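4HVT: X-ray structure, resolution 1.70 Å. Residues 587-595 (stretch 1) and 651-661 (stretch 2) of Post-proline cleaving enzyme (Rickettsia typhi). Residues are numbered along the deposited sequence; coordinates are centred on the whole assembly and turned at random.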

# COMPACT_ATOMS: atom_id res chain seq x y z
N ALA A 587 6.61 7.36 -16.95
CA ALA A 587 7.42 6.88 -15.81
C ALA A 587 6.89 5.51 -15.38
O ALA A 587 5.74 5.36 -15.05
CB ALA A 587 7.42 7.89 -14.68
N CYS A 588 7.75 4.50 -15.56
CA CYS A 588 7.51 3.11 -15.29
C CYS A 588 8.29 2.77 -14.03
O CYS A 588 9.52 2.54 -14.07
CB CYS A 588 8.00 2.35 -16.48
SG CYS A 588 7.67 0.58 -16.42
N GLU A 589 7.60 2.76 -12.90
CA GLU A 589 8.28 2.74 -11.62
C GLU A 589 8.18 1.35 -10.98
O GLU A 589 7.08 0.79 -10.94
CB GLU A 589 7.64 3.75 -10.68
CG GLU A 589 7.54 5.13 -11.26
CD GLU A 589 6.91 6.09 -10.30
OE1 GLU A 589 7.56 6.44 -9.27
OE2 GLU A 589 5.75 6.50 -10.58
N VAL A 590 9.32 0.84 -10.47
CA VAL A 590 9.45 -0.47 -9.80
C VAL A 590 8.47 -1.48 -10.40
O VAL A 590 7.63 -2.02 -9.70
CB VAL A 590 9.39 -0.40 -8.28
CG1 VAL A 590 10.59 0.35 -7.74
CG2 VAL A 590 8.11 0.27 -7.81
N PRO A 591 8.60 -1.72 -11.72
CA PRO A 591 7.53 -2.39 -12.41
C PRO A 591 7.57 -3.89 -12.28
O PRO A 591 8.61 -4.46 -12.00
CB PRO A 591 7.79 -2.08 -13.89
CG PRO A 591 9.27 -1.89 -13.97
CD PRO A 591 9.64 -1.24 -12.66
N ILE A 592 6.41 -4.50 -12.47
CA ILE A 592 6.32 -5.89 -12.96
C ILE A 592 6.04 -5.68 -14.46
O ILE A 592 5.21 -4.84 -14.83
CB ILE A 592 5.24 -6.75 -12.24
CG1 ILE A 592 5.38 -8.19 -12.70
CG2 ILE A 592 3.82 -6.22 -12.40
CD1 ILE A 592 4.42 -9.13 -11.94
N LEU A 593 6.75 -6.40 -15.31
CA LEU A 593 6.50 -6.20 -16.72
C LEU A 593 6.85 -7.37 -17.62
O LEU A 593 6.27 -7.49 -18.68
CB LEU A 593 7.14 -4.92 -17.23
CG LEU A 593 8.55 -4.63 -17.62
CD1 LEU A 593 9.06 -5.38 -18.85
CD2 LEU A 593 8.64 -3.10 -17.85
N ASP A 594 7.80 -8.19 -17.18
CA ASP A 594 8.08 -9.46 -17.91
C ASP A 594 7.02 -10.51 -17.56
O ASP A 594 7.20 -11.32 -16.66
CB ASP A 594 9.48 -9.97 -17.63
CG ASP A 594 9.85 -11.19 -18.49
OD1 ASP A 594 8.94 -11.80 -19.11
OD2 ASP A 594 11.06 -11.53 -18.54
N MET A 595 5.90 -10.46 -18.26
CA MET A 595 4.74 -11.26 -17.89
C MET A 595 4.86 -12.73 -18.35
O MET A 595 4.05 -13.58 -17.93
CB MET A 595 3.46 -10.56 -18.37
CG MET A 595 3.34 -9.10 -17.86
SD MET A 595 3.74 -8.91 -16.11
CE MET A 595 2.41 -9.79 -15.31
N ARG A 651 9.89 -7.67 -3.88
CA ARG A 651 8.50 -7.90 -4.27
C ARG A 651 8.52 -8.41 -5.73
O ARG A 651 8.21 -9.55 -5.99
CB ARG A 651 7.68 -6.62 -4.12
CG ARG A 651 6.17 -6.79 -4.14
CD ARG A 651 5.61 -7.43 -2.85
NE ARG A 651 6.15 -6.65 -1.76
CZ ARG A 651 5.74 -5.45 -1.42
NH1 ARG A 651 4.63 -4.92 -1.98
NH2 ARG A 651 6.44 -4.71 -0.56
N VAL A 652 8.91 -7.56 -6.68
CA VAL A 652 8.87 -7.92 -8.07
C VAL A 652 10.25 -8.32 -8.63
O VAL A 652 10.29 -9.04 -9.62
CB VAL A 652 8.27 -6.80 -8.97
CG1 VAL A 652 6.83 -6.50 -8.61
CG2 VAL A 652 9.07 -5.53 -8.84
N HIS A 653 11.34 -7.84 -8.03
CA HIS A 653 12.72 -8.06 -8.47
C HIS A 653 13.12 -6.97 -9.49
O HIS A 653 12.34 -6.61 -10.33
CB HIS A 653 12.92 -9.46 -9.04
CG HIS A 653 14.36 -9.87 -9.19
ND1 HIS A 653 15.20 -9.39 -10.17
CD2 HIS A 653 15.08 -10.80 -8.53
CE1 HIS A 653 16.39 -9.94 -10.06
NE2 HIS A 653 16.33 -10.84 -9.08
N PRO A 654 14.33 -6.46 -9.39
CA PRO A 654 14.73 -5.46 -10.43
C PRO A 654 14.86 -5.91 -11.88
O PRO A 654 15.01 -5.06 -12.75
CB PRO A 654 16.10 -4.99 -9.95
CG PRO A 654 16.66 -6.09 -9.10
CD PRO A 654 15.43 -6.70 -8.44
N TRP A 655 14.84 -7.23 -12.13
CA TRP A 655 14.88 -7.79 -13.47
C TRP A 655 13.92 -7.04 -14.41
O TRP A 655 14.27 -6.68 -15.50
CB TRP A 655 14.47 -9.25 -13.45
CG TRP A 655 14.08 -9.81 -14.80
CD1 TRP A 655 12.84 -10.14 -15.23
CD2 TRP A 655 14.96 -10.08 -15.89
NE1 TRP A 655 12.87 -10.62 -16.50
CE2 TRP A 655 14.17 -10.62 -16.94
CE3 TRP A 655 16.33 -9.97 -16.07
CZ2 TRP A 655 14.70 -11.02 -18.16
CZ3 TRP A 655 16.87 -10.40 -17.30
CH2 TRP A 655 16.04 -10.89 -18.32
N HIS A 656 12.72 -6.76 -13.93
CA HIS A 656 11.71 -6.17 -14.83
C HIS A 656 12.12 -4.83 -15.39
O HIS A 656 11.97 -4.58 -16.59
CB HIS A 656 10.33 -6.07 -14.14
CG HIS A 656 9.80 -7.38 -13.68
ND1 HIS A 656 9.12 -8.24 -14.51
CD2 HIS A 656 9.81 -7.98 -12.45
CE1 HIS A 656 8.76 -9.32 -13.83
NE2 HIS A 656 9.20 -9.19 -12.59
N GLY A 657 12.64 -3.98 -14.53
CA GLY A 657 13.08 -2.63 -14.96
C GLY A 657 14.36 -2.74 -15.81
O GLY A 657 14.50 -2.09 -16.86
N ARG A 658 15.27 -3.60 -15.35
CA ARG A 658 16.54 -3.79 -16.01
C ARG A 658 16.34 -4.29 -17.43
O ARG A 658 16.90 -3.71 -18.37
CB ARG A 658 17.38 -4.80 -15.27
CG ARG A 658 18.07 -4.26 -14.07
CD ARG A 658 18.52 -5.39 -13.19
NE ARG A 658 19.29 -4.95 -12.04
CZ ARG A 658 19.90 -5.79 -11.19
NH1 ARG A 658 19.88 -7.11 -11.38
NH2 ARG A 658 20.56 -5.28 -10.16
N ILE A 659 15.56 -5.36 -17.62
CA ILE A 659 15.31 -5.87 -19.01
C ILE A 659 14.62 -4.91 -19.99
O ILE A 659 14.96 -4.84 -21.22
CB ILE A 659 14.64 -7.29 -18.99
CG1 ILE A 659 14.71 -7.94 -20.36
CG2 ILE A 659 13.16 -7.32 -18.53
CD1 ILE A 659 16.11 -8.24 -20.81
N PHE A 660 13.65 -4.12 -19.44
CA PHE A 660 12.98 -3.15 -20.25
C PHE A 660 14.02 -2.10 -20.73
O PHE A 660 14.00 -1.75 -21.85
CB PHE A 660 11.90 -2.51 -19.45
CG PHE A 660 10.90 -1.73 -20.24
CD1 PHE A 660 10.37 -2.23 -21.41
CD2 PHE A 660 10.37 -0.56 -19.69
CE1 PHE A 660 9.43 -1.52 -22.10
CE2 PHE A 660 9.42 0.13 -20.36
CZ PHE A 660 8.93 -0.37 -21.57
N GLU A 661 14.83 -1.59 -19.80
CA GLU A 661 15.93 -0.64 -20.16
C GLU A 661 16.87 -1.29 -21.18
O GLU A 661 17.28 -0.67 -22.17
CB GLU A 661 16.72 -0.28 -18.92
CG GLU A 661 18.02 0.50 -19.08
CD GLU A 661 17.85 1.86 -19.75
OE1 GLU A 661 16.73 2.31 -20.13
OE2 GLU A 661 18.91 2.50 -19.97
O HOH W 1 11.37 -4.02 -11.23

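The loop that follows the strand ending at Glu 589 packs against the start of the helix that carries His 656 and Phe 660, and the two stretches together bury 503 Å² of surface. His 656 is central: its CA-to-CB bond points toward the loop, and the loop main chain passes one face and the edge of its ring. Ile 592 lies over one face of the imidazole, with CA 4.0 Å from the ring centroid and only 15° off the normal, a CH-pi contact; Ile 592 CG1 comes within 3.7 Å of His 656 CE1. Ile 592 CB also meets Val 652 CG1 at 4.0 Å, so this residue bridges the helix and the segment that precedes it. Leu 593 (chi1 p, chi2 p) brings its side-chain end to Phe 660, one helical turn beyond His 656, placing CD2 3.6 Å from Phe 660 CG and over the ring face, a second CH-pi contact. Cys 588 SG approaches the same ring obliquely, 4.3 Å from Phe 660 CE2. Where Pro 591 passes the helix, Gly 657 offers no side chain: Pro 591 CG sits 4.0 Å from Gly 657 N, and an ideal CB on the glycine would lie 3.9 Å from Pro 591 CD.

Toward the polar side, Pro 591 O and His 653 O each accept a hydrogen bond from one water, both at 2.9 Å from its oxygen, which links the two backbones. Asp 594 N donates to His 656 ND1 (3.0 Å, 157°) near the plane of the ring, while Ile 592 lies over one face. The side chain of Asp 594 takes the next bond: Trp 655 NE1 donates to Asp 594 OD2 (2.9 Å, 158°) at the indole edge. Asp 594 thus engages two successive residues, Trp 655 through its carboxylate and His 656 through its backbone N. His 653 ND1 accepts from Trp 655 N at 2.9 Å, a capping bond within stretch 2.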